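Local coordinates for protein NK CELL activating receptor (Homo sapiens, PDB 1HKF) that is a cytotoxicity-activating receptor of natural killer cells that may raise the efficiency with which activated cells lyse tumour cells, represented here by its extracellular V-set immunoglobulin domain, at residues V30-P35 against Y99-Y104; L40-G45 against S110-V115; K44-E49 against V86-L91; K63-A68 against T74-P79. All coordinates share one frame; numbering follows the deposited sequence.

Interaction 1: residues V30-P35 against Y99-Y104; sequences VRCQYP and YWCRIY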
loop_
_atom_site.group_PDB
_atom_site.type_symbol
_atom_site.label_atom_id
_atom_site.label_comp_id
_atom_site.label_asym_id
_atom_site.label_seq_id
_atom_site.Cartn_x
_atom_site.Cartn_y
_atom_site.Cartn_z
ATOM N N VAL A 30 1.565 3.065 -4.483
ATOM C CA VAL A 30 1.760 2.797 -5.919
ATOM C C VAL A 30 3.231 3.044 -6.317
ATOM O O VAL A 30 3.775 4.143 -6.115
ATOM C CB VAL A 30 0.877 3.715 -6.796
ATOM C CG1 VAL A 30 1.075 3.389 -8.280
ATOM C CG2 VAL A 30 -0.582 3.530 -6.455
ATOM N N ARG A 31 3.884 2.024 -6.853
ATOM C CA ARG A 31 5.250 2.161 -7.308
ATOM C C ARG A 31 5.295 2.329 -8.853
ATOM O O ARG A 31 4.593 1.599 -9.593
ATOM C CB ARG A 31 6.040 0.923 -6.962
ATOM C CG ARG A 31 6.717 1.021 -5.670
ATOM C CD ARG A 31 6.718 -0.334 -5.049
ATOM N NE ARG A 31 7.916 -1.090 -5.396
ATOM C CZ ARG A 31 8.949 -1.213 -4.564
ATOM N NH1 ARG A 31 8.915 -0.617 -3.370
ATOM N NH2 ARG A 31 9.987 -1.964 -4.891
ATOM N N CYS A 32 6.106 3.285 -9.329
ATOM C CA CYS A 32 6.295 3.515 -10.769
ATOM C C CYS A 32 7.788 3.552 -11.016
ATOM O O CYS A 32 8.505 4.416 -10.472
ATOM C CB CYS A 32 5.602 4.811 -11.217
ATOM S SG CYS A 32 3.753 4.616 -11.385
ATOM N N GLN A 33 8.293 2.592 -11.775
ATOM C CA GLN A 33 9.718 2.583 -12.032
ATOM C C GLN A 33 10.076 3.345 -13.313
ATOM O O GLN A 33 9.199 3.688 -14.098
ATOM C CB GLN A 33 10.237 1.172 -12.073
ATOM C CG GLN A 33 9.714 0.369 -13.177
ATOM C CD GLN A 33 10.360 -1.019 -13.172
ATOM O OE1 GLN A 33 11.037 -1.395 -12.201
ATOM N NE2 GLN A 33 10.156 -1.788 -14.251
ATOM N N TYR A 34 11.362 3.628 -13.522
ATOM C CA TYR A 34 11.787 4.420 -14.704
ATOM C C TYR A 34 13.271 4.256 -14.943
ATOM O O TYR A 34 14.009 3.945 -14.003
ATOM C CB TYR A 34 11.440 5.908 -14.513
ATOM C CG TYR A 34 12.000 6.510 -13.241
ATOM C CD1 TYR A 34 13.336 6.890 -13.161
ATOM C CD2 TYR A 34 11.191 6.656 -12.081
ATOM C CE1 TYR A 34 13.876 7.389 -11.983
ATOM C CE2 TYR A 34 11.713 7.158 -10.898
ATOM C CZ TYR A 34 13.059 7.528 -10.852
ATOM O OH TYR A 34 13.575 8.115 -9.727
ATOM N N PRO A 35 13.727 4.393 -16.222
ATOM C CA PRO A 35 15.152 4.246 -16.546
ATOM C C PRO A 35 15.977 5.504 -16.172
ATOM O O PRO A 35 15.434 6.604 -16.046
ATOM C CB PRO A 35 15.135 3.933 -18.053
ATOM C CG PRO A 35 14.031 4.821 -18.539
ATOM C CD PRO A 35 12.946 4.705 -17.431
ATOM N N TYR A 99 -6.222 7.358 -12.471
ATOM C CA TYR A 99 -5.061 8.129 -12.032
ATOM C C TYR A 99 -3.883 7.792 -12.937
ATOM O O TYR A 99 -3.863 6.746 -13.585
ATOM C CB TYR A 99 -4.634 7.701 -10.597
ATOM C CG TYR A 99 -5.578 8.098 -9.458
ATOM C CD1 TYR A 99 -6.757 7.405 -9.220
ATOM C CD2 TYR A 99 -5.297 9.192 -8.667
ATOM C CE1 TYR A 99 -7.648 7.802 -8.214
ATOM C CE2 TYR A 99 -6.173 9.617 -7.635
ATOM C CZ TYR A 99 -7.353 8.911 -7.419
ATOM O OH TYR A 99 -8.228 9.350 -6.417
ATOM N N TRP A 100 -2.877 8.648 -12.922
ATOM C CA TRP A 100 -1.640 8.403 -13.667
ATOM C C TRP A 100 -0.476 8.825 -12.806
ATOM O O TRP A 100 -0.541 9.844 -12.130
ATOM C CB TRP A 100 -1.500 9.300 -14.903
ATOM C CG TRP A 100 -2.489 9.136 -16.000
ATOM C CD1 TRP A 100 -3.754 9.627 -16.033
ATOM C CD2 TRP A 100 -2.263 8.499 -17.244
ATOM N NE1 TRP A 100 -4.332 9.336 -17.234
ATOM C CE2 TRP A 100 -3.432 8.641 -18.000
ATOM C CE3 TRP A 100 -1.168 7.820 -17.806
ATOM C CZ2 TRP A 100 -3.553 8.127 -19.305
ATOM C CZ3 TRP A 100 -1.281 7.305 -19.104
ATOM C CH2 TRP A 100 -2.469 7.462 -19.835
ATOM N N CYS A 101 0.578 8.035 -12.822
ATOM C CA CYS A 101 1.787 8.487 -12.191
ATOM C C CYS A 101 2.550 8.996 -13.477
ATOM O O CYS A 101 2.564 8.323 -14.511
ATOM C CB CYS A 101 2.509 7.353 -11.471
ATOM S SG CYS A 101 3.109 6.115 -12.601
ATOM N N ARG A 102 3.051 10.234 -13.434
ATOM C CA ARG A 102 3.758 10.820 -14.567
ATOM C C ARG A 102 5.175 11.269 -14.215
ATOM O O ARG A 102 5.468 11.591 -13.072
ATOM C CB ARG A 102 2.963 11.982 -15.122
ATOM C CG ARG A 102 1.765 11.539 -15.897
ATOM C CD ARG A 102 0.894 12.706 -16.306
ATOM N NE ARG A 102 -0.130 12.235 -17.224
ATOM C CZ ARG A 102 -1.144 12.974 -17.652
ATOM N NH1 ARG A 102 -1.277 14.230 -17.240
ATOM N NH2 ARG A 102 -2.023 12.451 -18.501
ATOM N N ILE A 103 6.054 11.251 -15.204
ATOM C CA ILE A 103 7.467 11.617 -15.059
ATOM C C ILE A 103 7.699 12.673 -16.157
ATOM O O ILE A 103 7.451 12.404 -17.336
ATOM C CB ILE A 103 8.342 10.388 -15.302
ATOM C CG1 ILE A 103 7.879 9.260 -14.397
ATOM C CG2 ILE A 103 9.772 10.721 -15.086
ATOM C CD1 ILE A 103 8.697 7.995 -14.498
ATOM N N TYR A 104 8.132 13.858 -15.727
ATOM C CA TYR A 104 8.316 15.073 -16.548
ATOM C C TYR A 104 9.783 15.423 -16.841
ATOM O O TYR A 104 10.640 15.407 -15.944
ATOM C CB TYR A 104 7.672 16.262 -15.839
ATOM C CG TYR A 104 6.232 16.035 -15.475
ATOM C CD1 TYR A 104 5.221 16.287 -16.404
ATOM C CD2 TYR A 104 5.871 15.544 -14.204
ATOM C CE1 TYR A 104 3.885 16.054 -16.087
ATOM C CE2 TYR A 104 4.535 15.296 -13.870
ATOM C CZ TYR A 104 3.548 15.552 -14.820
ATOM O OH TYR A 104 2.233 15.291 -14.519
#

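Interaction 2: residues L40-G45 against S110-V115; sequences LYEKKG and SVSKSV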
loop_
_atom_site.group_PDB
_atom_site.type_symbol
_atom_site.label_atom_id
_atom_site.label_comp_id
_atom_site.label_asym_id
_atom_site.label_seq_id
_atom_site.Cartn_x
_atom_site.Cartn_y
_atom_site.Cartn_z
ATOM N N LEU A 40 20.533 14.445 -14.569
ATOM C CA LEU A 40 19.325 15.253 -14.765
ATOM C C LEU A 40 18.108 14.734 -13.925
ATOM O O LEU A 40 17.865 13.508 -13.852
ATOM C CB LEU A 40 18.996 15.292 -16.258
ATOM C CG LEU A 40 19.712 16.411 -17.021
ATOM C CD1 LEU A 40 19.211 16.519 -18.448
ATOM C CD2 LEU A 40 19.432 17.706 -16.316
ATOM N N TYR A 41 17.355 15.647 -13.305
ATOM C CA TYR A 41 16.230 15.216 -12.480
ATOM C C TYR A 41 14.863 15.476 -13.057
ATOM O O TYR A 41 14.493 16.607 -13.334
ATOM C CB TYR A 41 16.246 15.819 -11.063
ATOM C CG TYR A 41 15.124 15.239 -10.161
ATOM C CD1 TYR A 41 13.972 15.973 -9.867
ATOM C CD2 TYR A 41 15.219 13.948 -9.645
ATOM C CE1 TYR A 41 12.948 15.434 -9.084
ATOM C CE2 TYR A 41 14.203 13.391 -8.862
ATOM C CZ TYR A 41 13.077 14.150 -8.590
ATOM O OH TYR A 41 12.108 13.625 -7.822
ATOM N N GLU A 42 14.092 14.406 -13.177
ATOM C CA GLU A 42 12.732 14.480 -13.687
ATOM C C GLU A 42 11.697 14.567 -12.557
ATOM O O GLU A 42 11.619 13.669 -11.685
ATOM C CB GLU A 42 12.446 13.249 -14.540
ATOM C CG GLU A 42 13.316 13.109 -15.841
ATOM C CD GLU A 42 12.881 11.893 -16.690
ATOM O OE1 GLU A 42 13.199 10.713 -16.327
ATOM O OE2 GLU A 42 12.188 12.113 -17.706
ATOM N N LYS A 43 10.902 15.626 -12.543
ATOM C CA LYS A 43 9.869 15.697 -11.529
ATOM C C LYS A 43 8.890 14.503 -11.673
ATOM O O LYS A 43 8.622 14.028 -12.787
ATOM C CB LYS A 43 9.131 17.010 -11.640
ATOM C CG LYS A 43 10.089 18.114 -11.329
ATOM C CD LYS A 43 9.420 19.450 -11.349
ATOM C CE LYS A 43 10.449 20.490 -10.891
ATOM N NZ LYS A 43 9.698 21.769 -10.637
ATOM N N LYS A 44 8.371 14.016 -10.548
ATOM C CA LYS A 44 7.451 12.860 -10.566
ATOM C C LYS A 44 6.121 13.392 -10.097
ATOM O O LYS A 44 6.080 14.244 -9.187
ATOM C CB LYS A 44 7.994 11.794 -9.618
ATOM C CG LYS A 44 9.505 11.428 -9.847
ATOM C CD LYS A 44 9.717 10.871 -11.260
ATOM C CE LYS A 44 11.082 10.221 -11.438
ATOM N NZ LYS A 44 12.180 11.170 -10.980
ATOM N N GLY A 45 5.019 12.945 -10.698
ATOM C CA GLY A 45 3.720 13.473 -10.274
ATOM C C GLY A 45 2.683 12.372 -10.258
ATOM O O GLY A 45 2.854 11.329 -10.899
ATOM N N SER A 110 7.757 17.792 -20.711
ATOM C CA SER A 110 7.021 16.824 -21.497
ATOM C C SER A 110 7.065 15.512 -20.717
ATOM O O SER A 110 7.992 15.264 -19.944
ATOM C CB SER A 110 7.673 16.638 -22.881
ATOM O OG SER A 110 8.962 16.036 -22.784
ATOM N N VAL A 111 6.098 14.642 -20.960
ATOM C CA VAL A 111 6.030 13.405 -20.227
ATOM C C VAL A 111 6.811 12.313 -20.879
ATOM O O VAL A 111 6.523 11.939 -22.021
ATOM C CB VAL A 111 4.554 12.991 -20.071
ATOM C CG1 VAL A 111 4.435 11.629 -19.350
ATOM C CG2 VAL A 111 3.804 14.089 -19.309
ATOM N N SER A 112 7.793 11.771 -20.163
ATOM C CA SER A 112 8.618 10.704 -20.707
ATOM C C SER A 112 8.116 9.317 -20.374
ATOM O O SER A 112 8.539 8.319 -20.978
ATOM C CB SER A 112 10.041 10.841 -20.199
ATOM O OG SER A 112 10.121 10.676 -18.806
ATOM N N LYS A 113 7.255 9.227 -19.370
ATOM C CA LYS A 113 6.676 7.949 -18.987
ATOM C C LYS A 113 5.458 8.252 -18.141
ATOM O O LYS A 113 5.415 9.225 -17.382
ATOM C CB LYS A 113 7.674 7.088 -18.232
ATOM C CG LYS A 113 7.140 5.686 -17.752
ATOM C CD LYS A 113 8.247 4.654 -17.913
ATOM C CE LYS A 113 8.203 3.498 -16.910
ATOM N NZ LYS A 113 6.827 3.002 -16.716
ATOM N N SER A 114 4.425 7.456 -18.342
ATOM C CA SER A 114 3.199 7.629 -17.603
ATOM C C SER A 114 2.497 6.282 -17.565
ATOM O O SER A 114 2.561 5.511 -18.542
ATOM C CB SER A 114 2.348 8.656 -18.284
ATOM O OG SER A 114 1.947 8.127 -19.514
ATOM N N VAL A 115 1.861 5.972 -16.428
ATOM C CA VAL A 115 1.133 4.716 -16.256
ATOM C C VAL A 115 -0.247 5.091 -15.743
ATOM O O VAL A 115 -0.383 5.903 -14.824
ATOM C CB VAL A 115 1.847 3.774 -15.259
ATOM C CG1 VAL A 115 1.099 2.442 -15.150
ATOM C CG2 VAL A 115 3.284 3.511 -15.739
#

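Interaction 3: residues K44-E49 against V86-L91; sequences KGWCKE and VTMTDL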
loop_
_atom_site.group_PDB
_atom_site.type_symbol
_atom_site.label_atom_id
_atom_site.label_comp_id
_atom_site.label_asym_id
_atom_site.label_seq_id
_atom_site.Cartn_x
_atom_site.Cartn_y
_atom_site.Cartn_z
ATOM N N LYS A 44 8.371 14.016 -10.548
ATOM C CA LYS A 44 7.451 12.860 -10.566
ATOM C C LYS A 44 6.121 13.392 -10.097
ATOM O O LYS A 44 6.080 14.244 -9.187
ATOM C CB LYS A 44 7.994 11.794 -9.618
ATOM C CG LYS A 44 9.505 11.428 -9.847
ATOM C CD LYS A 44 9.717 10.871 -11.260
ATOM C CE LYS A 44 11.082 10.221 -11.438
ATOM N NZ LYS A 44 12.180 11.170 -10.980
ATOM N N GLY A 45 5.019 12.945 -10.698
ATOM C CA GLY A 45 3.720 13.473 -10.274
ATOM C C GLY A 45 2.683 12.372 -10.258
ATOM O O GLY A 45 2.854 11.329 -10.899
ATOM N N TRP A 46 1.616 12.610 -9.509
ATOM C CA TRP A 46 0.482 11.684 -9.393
ATOM C C TRP A 46 -0.734 12.579 -9.619
ATOM O O TRP A 46 -0.868 13.624 -8.982
ATOM C CB TRP A 46 0.407 11.079 -7.986
ATOM C CG TRP A 46 -0.778 10.104 -7.716
ATOM C CD1 TRP A 46 -1.791 10.282 -6.783
ATOM C CD2 TRP A 46 -0.969 8.777 -8.257
ATOM N NE1 TRP A 46 -2.577 9.152 -6.707
ATOM C CE2 TRP A 46 -2.105 8.213 -7.594
ATOM C CE3 TRP A 46 -0.288 8.003 -9.233
ATOM C CZ2 TRP A 46 -2.576 6.915 -7.871
ATOM C CZ3 TRP A 46 -0.747 6.723 -9.514
ATOM C CH2 TRP A 46 -1.901 6.180 -8.820
ATOM N N CYS A 47 -1.616 12.202 -10.544
ATOM C CA CYS A 47 -2.771 13.054 -10.765
ATOM C C CYS A 47 -3.984 12.204 -11.067
ATOM O O CYS A 47 -3.871 11.061 -11.471
ATOM C CB CYS A 47 -2.496 14.036 -11.919
ATOM S SG CYS A 47 -2.109 13.102 -13.416
ATOM N N LYS A 48 -5.153 12.788 -10.879
ATOM C CA LYS A 48 -6.395 12.087 -11.105
ATOM C C LYS A 48 -7.100 12.574 -12.366
ATOM O O LYS A 48 -7.289 13.771 -12.522
ATOM C CB LYS A 48 -7.335 12.290 -9.906
ATOM C CG LYS A 48 -8.523 11.394 -10.006
ATOM C CD LYS A 48 -9.379 11.384 -8.761
ATOM C CE LYS A 48 -10.394 10.260 -8.897
ATOM N NZ LYS A 48 -11.647 10.531 -8.162
ATOM N N GLU A 49 -7.527 11.666 -13.238
ATOM C CA GLU A 49 -8.204 12.102 -14.463
ATOM C C GLU A 49 -9.512 12.779 -14.173
ATOM O O GLU A 49 -10.349 12.202 -13.472
ATOM C CB GLU A 49 -8.549 10.938 -15.392
ATOM C CG GLU A 49 -7.456 10.498 -16.304
ATOM C CD GLU A 49 -7.806 9.271 -17.119
ATOM O OE1 GLU A 49 -6.913 8.606 -17.649
ATOM O OE2 GLU A 49 -9.096 8.953 -17.230
ATOM N N VAL A 86 4.101 6.411 -4.658
ATOM C CA VAL A 86 3.049 7.318 -4.235
ATOM C C VAL A 86 2.271 6.626 -3.063
ATOM O O VAL A 86 1.992 5.423 -3.116
ATOM C CB VAL A 86 2.033 7.545 -5.373
ATOM C CG1 VAL A 86 0.880 8.489 -4.906
ATOM C CG2 VAL A 86 2.767 8.141 -6.590
ATOM N N THR A 87 1.926 7.384 -2.023
ATOM C CA THR A 87 1.134 6.858 -0.901
ATOM C C THR A 87 -0.102 7.742 -0.777
ATOM O O THR A 87 0.004 8.950 -0.835
ATOM C CB THR A 87 1.925 6.856 0.420
ATOM O OG1 THR A 87 3.070 6.000 0.297
ATOM C CG2 THR A 87 1.080 6.264 1.567
ATOM N N MET A 88 -1.283 7.125 -0.731
ATOM C CA MET A 88 -2.564 7.831 -0.546
ATOM C C MET A 88 -3.151 7.237 0.772
ATOM O O MET A 88 -3.390 6.022 0.884
ATOM C CB MET A 88 -3.544 7.495 -1.662
ATOM C CG MET A 88 -3.351 8.235 -2.959
ATOM S SD MET A 88 -4.653 7.717 -4.114
ATOM C CE MET A 88 -5.801 8.988 -3.882
ATOM N N THR A 89 -3.324 8.055 1.775
ATOM C CA THR A 89 -3.802 7.505 3.042
ATOM C C THR A 89 -5.259 7.822 3.230
ATOM O O THR A 89 -5.856 8.700 2.508
ATOM C CB THR A 89 -3.029 8.053 4.289
ATOM O OG1 THR A 89 -3.239 9.440 4.386
ATOM C CG2 THR A 89 -1.556 7.833 4.184
ATOM N N ASP A 90 -5.865 7.035 4.122
ATOM C CA ASP A 90 -7.258 7.253 4.443
ATOM C C ASP A 90 -8.179 7.238 3.228
ATOM O O ASP A 90 -8.958 8.178 3.015
ATOM C CB ASP A 90 -7.406 8.610 5.142
ATOM C CG ASP A 90 -8.767 8.752 5.801
ATOM O OD1 ASP A 90 -9.230 7.720 6.400
ATOM O OD2 ASP A 90 -9.377 9.862 5.699
ATOM N N LEU A 91 -8.101 6.190 2.418
ATOM C CA LEU A 91 -8.945 6.141 1.219
ATOM C C LEU A 91 -10.435 6.280 1.559
ATOM O O LEU A 91 -10.896 5.752 2.574
ATOM C CB LEU A 91 -8.730 4.828 0.441
ATOM C CG LEU A 91 -7.288 4.666 -0.087
ATOM C CD1 LEU A 91 -6.977 3.231 -0.577
ATOM C CD2 LEU A 91 -7.082 5.730 -1.176
#

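Interaction 4: residues K63-A68 against T74-P79; sequences KPRTMA and TIWDDP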
loop_
_atom_site.group_PDB
_atom_site.type_symbol
_atom_site.label_atom_id
_atom_site.label_comp_id
_atom_site.label_asym_id
_atom_site.label_seq_id
_atom_site.Cartn_x
_atom_site.Cartn_y
_atom_site.Cartn_z
ATOM N N LYS A 63 12.318 17.370 -6.113
ATOM C CA LYS A 63 13.726 17.095 -5.873
ATOM C C LYS A 63 13.834 15.660 -5.367
ATOM O O LYS A 63 12.927 15.153 -4.747
ATOM C CB LYS A 63 14.290 18.090 -4.855
ATOM C CG LYS A 63 14.399 19.443 -5.443
ATOM C CD LYS A 63 15.335 20.286 -4.656
ATOM C CE LYS A 63 14.607 21.114 -3.653
ATOM N NZ LYS A 63 15.387 22.374 -3.644
ATOM N N PRO A 64 14.952 14.988 -5.643
ATOM C CA PRO A 64 15.105 13.598 -5.198
ATOM C C PRO A 64 15.143 13.376 -3.681
ATOM O O PRO A 64 15.619 14.234 -2.944
ATOM C CB PRO A 64 16.389 13.151 -5.889
ATOM C CG PRO A 64 17.176 14.427 -6.040
ATOM C CD PRO A 64 16.151 15.501 -6.341
ATOM N N ARG A 65 14.617 12.220 -3.239
ATOM C CA ARG A 65 14.601 11.835 -1.844
ATOM C C ARG A 65 14.094 12.977 -0.950
ATOM O O ARG A 65 14.746 13.377 0.002
ATOM C CB ARG A 65 16.007 11.402 -1.472
ATOM C CG ARG A 65 16.490 10.169 -2.247
ATOM C CD ARG A 65 17.954 9.878 -1.974
ATOM N NE ARG A 65 18.779 10.994 -2.444
ATOM C CZ ARG A 65 19.191 11.141 -3.713
ATOM N NH1 ARG A 65 18.904 10.229 -4.643
ATOM N NH2 ARG A 65 19.749 12.284 -4.090
ATOM N N THR A 66 12.962 13.555 -1.317
ATOM C CA THR A 66 12.366 14.622 -0.519
ATOM C C THR A 66 11.044 14.098 0.090
ATOM O O THR A 66 10.366 13.231 -0.484
ATOM C CB THR A 66 12.008 15.892 -1.350
ATOM O OG1 THR A 66 11.410 15.504 -2.601
ATOM C CG2 THR A 66 13.240 16.767 -1.586
ATOM N N MET A 67 10.696 14.605 1.261
ATOM C CA MET A 67 9.454 14.191 1.906
ATOM C C MET A 67 8.353 15.039 1.290
ATOM O O MET A 67 7.810 15.925 1.956
ATOM C CB MET A 67 9.505 14.443 3.419
ATOM C CG MET A 67 10.663 13.750 4.141
ATOM S SD MET A 67 10.274 12.160 4.956
ATOM C CE MET A 67 9.769 12.796 6.595
ATOM N N ALA A 68 8.059 14.767 0.007
ATOM C CA ALA A 68 7.018 15.468 -0.765
ATOM C C ALA A 68 5.593 15.201 -0.199
ATOM O O ALA A 68 4.929 14.226 -0.545
ATOM C CB ALA A 68 7.097 15.068 -2.268
ATOM N N THR A 74 1.494 11.528 -0.739
ATOM C CA THR A 74 2.916 11.835 -0.684
ATOM C C THR A 74 3.646 11.012 -1.707
ATOM O O THR A 74 3.084 10.069 -2.209
ATOM C CB THR A 74 3.517 11.502 0.671
ATOM O OG1 THR A 74 3.414 10.087 0.888
ATOM C CG2 THR A 74 2.744 12.253 1.764
ATOM N N ILE A 75 4.888 11.388 -2.006
ATOM C CA ILE A 75 5.701 10.639 -2.941
ATOM C C ILE A 75 7.086 10.513 -2.343
ATOM O O ILE A 75 7.574 11.417 -1.719
ATOM C CB ILE A 75 5.850 11.348 -4.358
ATOM C CG1 ILE A 75 4.591 11.152 -5.194
ATOM C CG2 ILE A 75 7.052 10.763 -5.156
ATOM C CD1 ILE A 75 4.549 12.003 -6.474
ATOM N N TRP A 76 7.704 9.363 -2.488
ATOM C CA TRP A 76 9.055 9.293 -2.068
ATOM C C TRP A 76 9.714 8.852 -3.372
ATOM O O TRP A 76 9.359 7.794 -3.913
ATOM C CB TRP A 76 9.317 8.234 -0.996
ATOM C CG TRP A 76 10.793 8.097 -0.758
ATOM C CD1 TRP A 76 11.603 7.108 -1.217
ATOM C CD2 TRP A 76 11.643 9.014 -0.046
ATOM N NE1 TRP A 76 12.915 7.340 -0.831
ATOM C CE2 TRP A 76 12.958 8.503 -0.106
ATOM C CE3 TRP A 76 11.413 10.214 0.648
ATOM C CZ2 TRP A 76 14.040 9.141 0.506
ATOM C CZ3 TRP A 76 12.495 10.854 1.266
ATOM C CH2 TRP A 76 13.786 10.310 1.190
ATOM N N ASP A 77 10.654 9.654 -3.877
ATOM C CA ASP A 77 11.348 9.280 -5.115
ATOM C C ASP A 77 12.835 9.200 -4.935
ATOM O O ASP A 77 13.472 10.126 -4.428
ATOM C CB ASP A 77 11.032 10.276 -6.211
ATOM C CG ASP A 77 11.829 10.023 -7.466
ATOM O OD1 ASP A 77 11.969 8.838 -7.811
ATOM O OD2 ASP A 77 12.300 11.018 -8.092
ATOM N N ASP A 78 13.415 8.089 -5.341
ATOM C CA ASP A 78 14.844 7.981 -5.239
ATOM C C ASP A 78 15.407 7.404 -6.530
ATOM O O ASP A 78 15.315 6.204 -6.751
ATOM C CB ASP A 78 15.289 7.095 -4.068
ATOM C CG ASP A 78 16.836 7.017 -3.960
ATOM O OD1 ASP A 78 17.545 7.692 -4.773
ATOM O OD2 ASP A 78 17.350 6.293 -3.083
ATOM N N PRO A 79 16.056 8.257 -7.377
ATOM C CA PRO A 79 16.655 7.857 -8.659
ATOM C C PRO A 79 17.644 6.727 -8.544
ATOM O O PRO A 79 17.763 5.918 -9.452
ATOM C CB PRO A 79 17.297 9.141 -9.156
ATOM C CG PRO A 79 16.372 10.153 -8.692
ATOM C CD PRO A 79 16.095 9.721 -7.245
HETATM O O HOH W 1 10.861 12.601 -3.257
#

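Interaction 1: residues V30-P35 against Y99-Y104
Cys32 and Cys101 are joined by a disulfide, SG to SG at 2.0 Å with a chi3 of -98°, near the right angle at which an S-S bond is relaxed. The two CA atoms lie 6.9 Å apart, and both CB atoms point toward the opposing strand. The bridge is asymmetric in its first torsions: the sulfur of Cys101 stands between its backbone N and carbonyl carbon (chi1 66°), whereas that of Cys32 is turned away from its carbonyl carbon (chi1 -77°). Cys32 lies on strand 28-33 and Cys101 on strand 97-104, which belong to different sheets; this is the B-to-F cystine of immunoglobulin domains, pinning the sandwich through its buried interior.

Two residues on from each cysteine, Tyr34, just past the end of strand 28-33, meets Ile103. Starting from the tyrosine CB, this methylene takes the tightest apolar contact, 3.4 Å from Ile103 CD1. CG comes next, 3.8 Å from the same methyl, and then CD2, 3.7 Å from it, with CD1 of Ile103 set obliquely to the ring. Beyond that the ring leaves the isoleucine: it makes a cation-pi contact with Lys44, and its OH ends in a hydrogen bond to Asp77 OD1. Ile103 reaches Tyr34 with the CD1 end of its CG1 branch.

Interaction 2: residues L40-G45 against S110-V115
A single polar bridge from Glu42 to Ser112 joins segment 40-45 with the corner the chain turns at Ser112, in strand 111-121, at one end of the five-stranded sheet of the V-set domain. The evidence is one hydrogen bond: Ser112 OG donates to Glu42 OE2 at 2.7 Å. It reaches the carboxylate oxygen on its syn side, 25° out of the carboxylate plane. The backbones stay well apart, with CA of Glu42 and CA of Ser112 9.0 Å from each other, and the two segments bury only 60 Å² together; the length of the glutamate side chain, extended beyond CG, covers the gap.

Glu42 also serves through its backbone. Two successive bends, at chi1 (-51°) and chi2 (-61°), fold Lys44 back so that its NZ reaches Glu42 O at 2.7 Å, in the carbonyl plane. The same ammonium has a second, charged partner in Asp77 OD2, and this pairing would be expected to favour the protonated lysine.

Ser112 and Glu42 both pack on Ile103 of strand 97-104, the strand lying between 43-49 and 111-121 in the five-stranded sheet. That middle strand is hydrogen-bonded through its backbone to Lys43 by way of Tyr104, and to Ser112 by way of Ile103, while Arg105 in the following loop touches both Glu42 and Ser112.

Interaction 3: residues K44-E49 against V86-L91
The Trp46 indole is met by Val86 and Met88 in quite different ways, although each of their side chains crosses the tryptophan side chain at about a right angle. Val86 comes over a face: its CG1 methyl sits 3.6 Å from the centroid of the five-membered ring, only 10° off the ring normal, which makes a CH-pi contact. The nearest ring atom is CG, also 3.6 Å from Val86 CG1. The second methyl, CG2, lies 4.0 Å from Trp46 CE3, so the valine fork reaches from the pyrrole part to the benzo part. Met88 instead arrives at the rim. Its SD is 4.7 Å from the centroid of the five-membered ring of Trp46 and 76° off the normal, a Met-aromatic contact near the ring plane.

With CG of Trp46 anti to the backbone N (chi1 178°), the indole reaches from strand 43-49 across to strand 83-88 of the other sheet. The Trp46 position on this strand corresponds to the characteristic core tryptophan of immunoglobulin domains; here it also packs on Cys101 of the intersheet disulfide and meets the Tyr99 ring at a small interplanar angle.

Chemically, the contact is largely dispersive. The indole N-H is buried yet directed at sulfur, Trp46 NE1 to Met88 SD at 3.6 Å, a weak hydrogen bond that gives the one polar edge of this ring a soft acceptor in an otherwise apolar setting.

Interaction 4: residues K63-A68 against T74-P79
Arg65 N donates to Asp77 O at 2.7 Å, the shorter of two direct backbone bonds; the other, from Ile75 N to Ala68 O at 3.2 Å, is longer and involves a poorly ordered alanine, so little weight rests on it. One water accepts from both Thr66 N and Asp77 N, each at 3.0 Å, linking the two segments between the direct bonds.

A salt bridge comes next. Arg65 NH1 lies 2.9 Å from Asp78 OD1, with the oxygen close to the guanidinium plane but the nitrogen above the carboxylate plane. The bridge uses OD1, and the planes of guanidinium and carboxylate are 78° apart. The bend of the arginine at chi3 (-63°) turns its end back to the acid. Asp78 OD1 has a second partner in the backbone N of Asp80.

In the fold, the loop 63-68 runs between strand 54-61 and strand 73-78, the outermost strand of the three-stranded sheet, and lies against that strand at the surface of the V-set domain.

Trp76 takes most of the apolar contacts. Arg65 CA sits over its face, 3.8 Å from the six-membered ring centroid, as a CH-pi contact, while Arg65 CB approaches CZ2 of Trp76 at 3.6 Å. Separately, Pro64 CB packs on Pro79 CD at 3.7 Å.

How the interactions relate
From the N terminus, 30-35 opens the loop that interaction 1 closes at 99-104, linking the two sheets of the sandwich. Segment 40-45 opens a second loop, closed at 110-115 by interaction 2, which bridges strands 43-49 and 111-121 of one sheet across 97-104; the two loops cross, since their segments alternate. Segment 44-49, sharing Lys44 and Gly45 with interaction 2, starts interaction 3, which closes at 86-91, nests inside interaction 1 and again joins the sheets. Innermost is interaction 4, nested within all three, laying the 63-68 loop on edge strand 73-78. Its Asp77 links it to interactions 1, 2 and 3, with Tyr41 of interaction 2 as a further partner.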